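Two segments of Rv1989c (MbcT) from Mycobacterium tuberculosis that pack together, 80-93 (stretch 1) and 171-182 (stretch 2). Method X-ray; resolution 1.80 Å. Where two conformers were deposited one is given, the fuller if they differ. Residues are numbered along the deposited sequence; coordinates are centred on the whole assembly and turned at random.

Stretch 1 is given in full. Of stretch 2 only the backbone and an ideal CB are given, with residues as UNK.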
# COMPACT_ATOMS: atom_id res chain seq x y z
N THR B 80 -9.12 -16.95 38.98
CA THR B 80 -9.89 -18.12 39.40
C THR B 80 -11.36 -17.77 39.46
O THR B 80 -11.71 -16.59 39.54
CB THR B 80 -9.47 -18.62 40.78
OG1 THR B 80 -9.74 -17.60 41.75
CG2 THR B 80 -7.98 -18.98 40.80
N ALA B 81 -12.22 -18.79 39.42
CA ALA B 81 -13.66 -18.56 39.50
C ALA B 81 -13.99 -17.77 40.77
O ALA B 81 -14.78 -16.82 40.72
CB ALA B 81 -14.43 -19.89 39.48
N GLU B 82 -13.38 -18.16 41.89
CA GLU B 82 -13.60 -17.50 43.17
C GLU B 82 -13.35 -16.00 43.14
O GLU B 82 -14.11 -15.23 43.73
CB GLU B 82 -12.70 -18.11 44.25
CG GLU B 82 -13.16 -19.45 44.77
CD GLU B 82 -12.69 -20.60 43.90
OE1 GLU B 82 -12.06 -20.37 42.84
OE2 GLU B 82 -12.93 -21.76 44.32
N LYS B 83 -12.29 -15.58 42.46
CA LYS B 83 -11.96 -14.16 42.37
C LYS B 83 -12.78 -13.45 41.29
O LYS B 83 -13.22 -12.31 41.48
CB LYS B 83 -10.47 -13.98 42.07
CG LYS B 83 -9.54 -14.32 43.23
CD LYS B 83 -9.69 -13.33 44.38
CE LYS B 83 -8.68 -13.60 45.49
NZ LYS B 83 -8.97 -12.76 46.69
N MET B 84 -12.98 -14.11 40.16
CA MET B 84 -13.73 -13.50 39.05
C MET B 84 -15.15 -13.16 39.47
O MET B 84 -15.70 -12.11 39.08
CB MET B 84 -13.76 -14.44 37.84
CG MET B 84 -14.46 -13.88 36.60
SD MET B 84 -14.28 -15.01 35.20
CE MET B 84 -15.75 -16.00 35.38
N LEU B 85 -15.74 -14.05 40.27
CA LEU B 85 -17.13 -13.90 40.69
C LEU B 85 -17.32 -12.86 41.79
O LEU B 85 -18.41 -12.69 42.32
CB LEU B 85 -17.69 -15.24 41.13
CG LEU B 85 -17.86 -16.24 39.99
CD1 LEU B 85 -18.26 -17.59 40.55
CD2 LEU B 85 -18.90 -15.73 38.96
N GLU B 86 -16.24 -12.16 42.14
CA GLU B 86 -16.36 -10.97 42.95
C GLU B 86 -16.98 -9.83 42.13
O GLU B 86 -17.60 -8.93 42.69
CB GLU B 86 -15.01 -10.55 43.51
CG GLU B 86 -14.46 -11.58 44.51
CD GLU B 86 -13.17 -11.13 45.13
OE1 GLU B 86 -12.71 -10.01 44.80
OE2 GLU B 86 -12.61 -11.90 45.93
N ALA B 87 -16.78 -9.87 40.82
CA ALA B 87 -17.55 -9.00 39.92
C ALA B 87 -18.95 -9.63 39.82
O ALA B 87 -19.10 -10.82 40.09
CB ALA B 87 -16.88 -8.88 38.54
N ALA B 88 -19.96 -8.84 39.48
CA ALA B 88 -21.34 -9.28 39.58
C ALA B 88 -21.77 -10.17 38.41
O ALA B 88 -21.96 -9.68 37.29
CB ALA B 88 -22.26 -8.08 39.69
N TYR B 89 -21.95 -11.46 38.68
CA TYR B 89 -22.48 -12.39 37.69
C TYR B 89 -23.78 -13.02 38.18
O TYR B 89 -24.06 -13.06 39.38
CB TYR B 89 -21.49 -13.51 37.37
CG TYR B 89 -20.27 -13.08 36.59
CD1 TYR B 89 -19.15 -12.58 37.23
CD2 TYR B 89 -20.25 -13.19 35.20
CE1 TYR B 89 -18.02 -12.19 36.50
CE2 TYR B 89 -19.14 -12.79 34.46
CZ TYR B 89 -18.02 -12.31 35.12
OH TYR B 89 -16.91 -11.94 34.39
N ARG B 90 -24.56 -13.54 37.24
CA ARG B 90 -25.77 -14.26 37.59
C ARG B 90 -25.83 -15.60 36.85
O ARG B 90 -25.28 -15.75 35.76
CB ARG B 90 -27.02 -13.42 37.28
CG ARG B 90 -27.19 -12.25 38.26
CD ARG B 90 -28.53 -11.55 38.09
NE ARG B 90 -28.76 -10.57 39.14
CZ ARG B 90 -29.65 -9.58 39.05
NH1 ARG B 90 -29.81 -8.73 40.05
NH2 ARG B 90 -30.38 -9.45 37.95
N LEU B 91 -26.50 -16.56 37.48
CA LEU B 91 -26.67 -17.89 36.94
C LEU B 91 -28.12 -18.06 36.52
O LEU B 91 -29.04 -17.97 37.34
CB LEU B 91 -26.29 -18.96 37.97
CG LEU B 91 -26.54 -20.40 37.53
CD1 LEU B 91 -25.69 -20.79 36.32
CD2 LEU B 91 -26.26 -21.34 38.69
N HIS B 92 -28.31 -18.32 35.23
CA HIS B 92 -29.63 -18.46 34.63
C HIS B 92 -29.99 -19.90 34.37
O HIS B 92 -29.23 -20.63 33.74
CB HIS B 92 -29.69 -17.69 33.32
CG HIS B 92 -29.18 -16.30 33.43
ND1 HIS B 92 -29.85 -15.32 34.13
CD2 HIS B 92 -28.06 -15.73 32.94
CE1 HIS B 92 -29.16 -14.20 34.06
NE2 HIS B 92 -28.07 -14.41 33.34
N THR B 93 -31.16 -20.29 34.84
CA THR B 93 -31.71 -21.60 34.57
C THR B 93 -32.66 -21.45 33.40
O THR B 93 -33.63 -20.70 33.49
CB THR B 93 -32.45 -22.15 35.78
OG1 THR B 93 -31.57 -22.19 36.91
CG2 THR B 93 -32.99 -23.54 35.50
N UNK B 171 -35.27 -19.03 35.99
CA UNK B 171 -34.74 -18.50 37.23
C UNK B 171 -33.40 -17.83 36.99
O UNK B 171 -32.65 -18.26 36.12
CB UNK B 171 -34.60 -19.61 38.28
N UNK B 172 -33.12 -16.76 37.72
CA UNK B 172 -31.79 -16.11 37.70
C UNK B 172 -31.37 -15.85 39.14
O UNK B 172 -32.17 -15.34 39.92
CB UNK B 172 -31.81 -14.81 36.90
N UNK B 173 -30.14 -16.19 39.50
CA UNK B 173 -29.67 -15.95 40.86
C UNK B 173 -28.28 -15.36 40.82
O UNK B 173 -27.56 -15.55 39.85
CB UNK B 173 -29.68 -17.24 41.68
N UNK B 174 -27.90 -14.65 41.87
CA UNK B 174 -26.56 -14.08 41.93
C UNK B 174 -25.54 -15.20 42.06
O UNK B 174 -25.65 -16.06 42.94
CB UNK B 174 -26.43 -13.10 43.09
N UNK B 175 -24.54 -15.19 41.18
CA UNK B 175 -23.54 -16.26 41.20
C UNK B 175 -22.33 -15.79 41.99
O UNK B 175 -21.37 -15.26 41.45
CB UNK B 175 -23.14 -16.67 39.78
N UNK B 176 -22.42 -15.98 43.30
CA UNK B 176 -21.38 -15.59 44.24
C UNK B 176 -20.26 -16.63 44.26
O UNK B 176 -20.47 -17.74 43.80
CB UNK B 176 -21.97 -15.41 45.64
N UNK B 177 -19.08 -16.27 44.77
CA UNK B 177 -18.05 -17.30 44.97
C UNK B 177 -18.57 -18.48 45.80
O UNK B 177 -18.26 -19.62 45.47
CB UNK B 177 -16.83 -16.69 45.65
N UNK B 178 -19.34 -18.20 46.84
CA UNK B 178 -19.89 -19.26 47.69
C UNK B 178 -20.82 -20.19 46.90
O UNK B 178 -20.74 -21.41 47.04
CB UNK B 178 -20.65 -18.65 48.87
N UNK B 179 -21.70 -19.63 46.07
CA UNK B 179 -22.63 -20.45 45.30
C UNK B 179 -21.88 -21.31 44.29
O UNK B 179 -22.21 -22.48 44.11
CB UNK B 179 -23.66 -19.57 44.59
N UNK B 180 -20.89 -20.70 43.64
CA UNK B 180 -20.05 -21.42 42.69
C UNK B 180 -19.46 -22.67 43.35
O UNK B 180 -19.50 -23.76 42.80
CB UNK B 180 -18.94 -20.51 42.16
N UNK B 181 -18.91 -22.51 44.54
CA UNK B 181 -18.27 -23.64 45.21
C UNK B 181 -19.28 -24.70 45.59
O UNK B 181 -19.01 -25.91 45.52
CB UNK B 181 -17.52 -23.17 46.46
N UNK B 182 -20.47 -24.24 45.97
CA UNK B 182 -21.56 -25.13 46.32
C UNK B 182 -22.00 -25.93 45.10
O UNK B 182 -22.09 -27.16 45.15
CB UNK B 182 -22.74 -24.34 46.90

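Position 171 pairs with Thr93 in an antiparallel ladder, its CB 4.2 Å from Thr93 CB on the same face of the sheet. Beta-branched, polar or extended side chains would suit it. It is Gln171: its backbone O accepts from Thr93 N at 2.8 Å, and a water links Thr93 OG1, Leu91 O and, weakly, Gln171 OE1.

At 172 the CB points to the other face, 3.4 Å from His92 ND1. Such proximity favours a short polar group: serine, threonine or perhaps asparagine. The residue is Ser172, whose OG lies 2.8 Å from His92 ND1 at the edge of the imidazole in a hydrogen bond that either atom could donate.

Position 173 returns to the face of Leu91, and its extended backbone (phi -135°, psi 156°) suits beta-branched residues. Val173 meets Leu91 through CG2, 4.0 Å from Leu91 CB, while its backbone O accepts from Leu91 N at 2.8 Å and its N donates to Leu91 O at 3.0 Å.

The CB of 174 points away, yet it is 5.0 Å from Arg90 CG, so an acid could bend back to the guanidinium; glutamate or a neutral acceptor would also be plausible. Asp174 does so, OD1 receiving Arg90 NE at 3.0 Å in a salt bridge.

Position 175 points toward stretch 1, its CB 3.7 Å from Tyr89 O, with Leu85 and Leu91 offering an apolar surface. A leucine, isoleucine or methionine would fit. Leu175 places CD2 3.9 Å from Leu85 CD2, and its N donates to Tyr89 O at 2.8 Å.

Position 176 points away and precedes a helix, which favours serine, threonine, aspartate or asparagine as N-cap. Thr176 OG1 accepts from the backbone N of 179 at 3.1 Å.

Position 177 begins the helix with phi -54°, where proline is readily accommodated; alanine or glutamate could also serve. Pro177 lays CG 3.3 Å from Glu82 O and CD 4.0 Å from Leu85 CB.

Position 178 points away, leaving stretch 1 to set little constraint; it is Ala178. Position 179 points toward stretch 1 but finds nothing within 5.5 Å of its CB; Leu179 barely touches it.

At 180 the CB is tight against Leu85 CD1 at 3.4 Å, and Ala81 lies beyond, inviting a flat aromatic. Tyr180 receives Ala81 CB over its ring face, 3.6 Å from the centroid, and a water joins its OH to Glu82 OE1.

Position 181 points sideways near Glu82 OE2, favouring a long donor such as lysine, arginine or glutamine. Gln181 NE2 donates to Glu82 OE2 at 3.1 Å. Position 182 is out of reach; Glu182 makes no contact.

Stretch 2, residues 171-182: QSVDLTPALYQE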
# COMPACT_ATOMS: atom_id res chain seq x y z
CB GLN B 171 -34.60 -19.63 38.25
CG GLN B 171 -34.00 -19.25 39.59
CD GLN B 171 -33.67 -20.47 40.42
OE1 GLN B 171 -32.52 -20.70 40.79
NE2 GLN B 171 -34.68 -21.28 40.70
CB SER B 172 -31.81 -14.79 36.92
OG SER B 172 -32.20 -14.96 35.57
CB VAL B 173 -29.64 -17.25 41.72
CG1 VAL B 173 -31.06 -17.81 41.87
CG2 VAL B 173 -28.69 -18.29 41.10
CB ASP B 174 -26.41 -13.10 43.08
CG ASP B 174 -27.26 -11.85 42.89
OD1 ASP B 174 -27.64 -11.54 41.75
OD2 ASP B 174 -27.53 -11.17 43.90
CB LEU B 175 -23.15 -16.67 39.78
CG LEU B 175 -22.18 -17.86 39.66
CD1 LEU B 175 -22.72 -19.14 40.34
CD2 LEU B 175 -21.89 -18.10 38.19
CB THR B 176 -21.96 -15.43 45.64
OG1 THR B 176 -22.53 -16.69 46.04
CG2 THR B 176 -23.05 -14.36 45.62
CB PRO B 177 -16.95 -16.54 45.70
CG PRO B 177 -17.09 -15.12 45.16
CD PRO B 177 -18.57 -14.91 45.03
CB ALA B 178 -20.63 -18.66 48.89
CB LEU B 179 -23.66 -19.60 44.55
CG LEU B 179 -24.71 -20.42 43.80
CD1 LEU B 179 -25.43 -21.39 44.73
CD2 LEU B 179 -25.71 -19.48 43.10
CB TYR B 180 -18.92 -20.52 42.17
CG TYR B 180 -17.71 -21.31 41.76
CD1 TYR B 180 -16.63 -21.46 42.63
CD2 TYR B 180 -17.64 -21.94 40.53
CE1 TYR B 180 -15.54 -22.20 42.29
CE2 TYR B 180 -16.53 -22.70 40.18
CZ TYR B 180 -15.49 -22.82 41.07
OH TYR B 180 -14.36 -23.57 40.76
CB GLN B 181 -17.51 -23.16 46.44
CG GLN B 181 -16.45 -22.15 46.10
CD GLN B 181 -15.58 -21.78 47.29
OE1 GLN B 181 -16.08 -21.46 48.36
NE2 GLN B 181 -14.27 -21.83 47.09
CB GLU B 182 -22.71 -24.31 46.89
CG GLU B 182 -23.89 -25.09 47.37
CD GLU B 182 -24.98 -24.15 47.84
OE1 GLU B 182 -24.65 -23.18 48.54
OE2 GLU B 182 -26.15 -24.36 47.46
O HOH W 1 -11.80 -22.58 41.10
O HOH W 2 -21.15 -12.59 41.16
O HOH W 3 -30.48 -20.06 38.23
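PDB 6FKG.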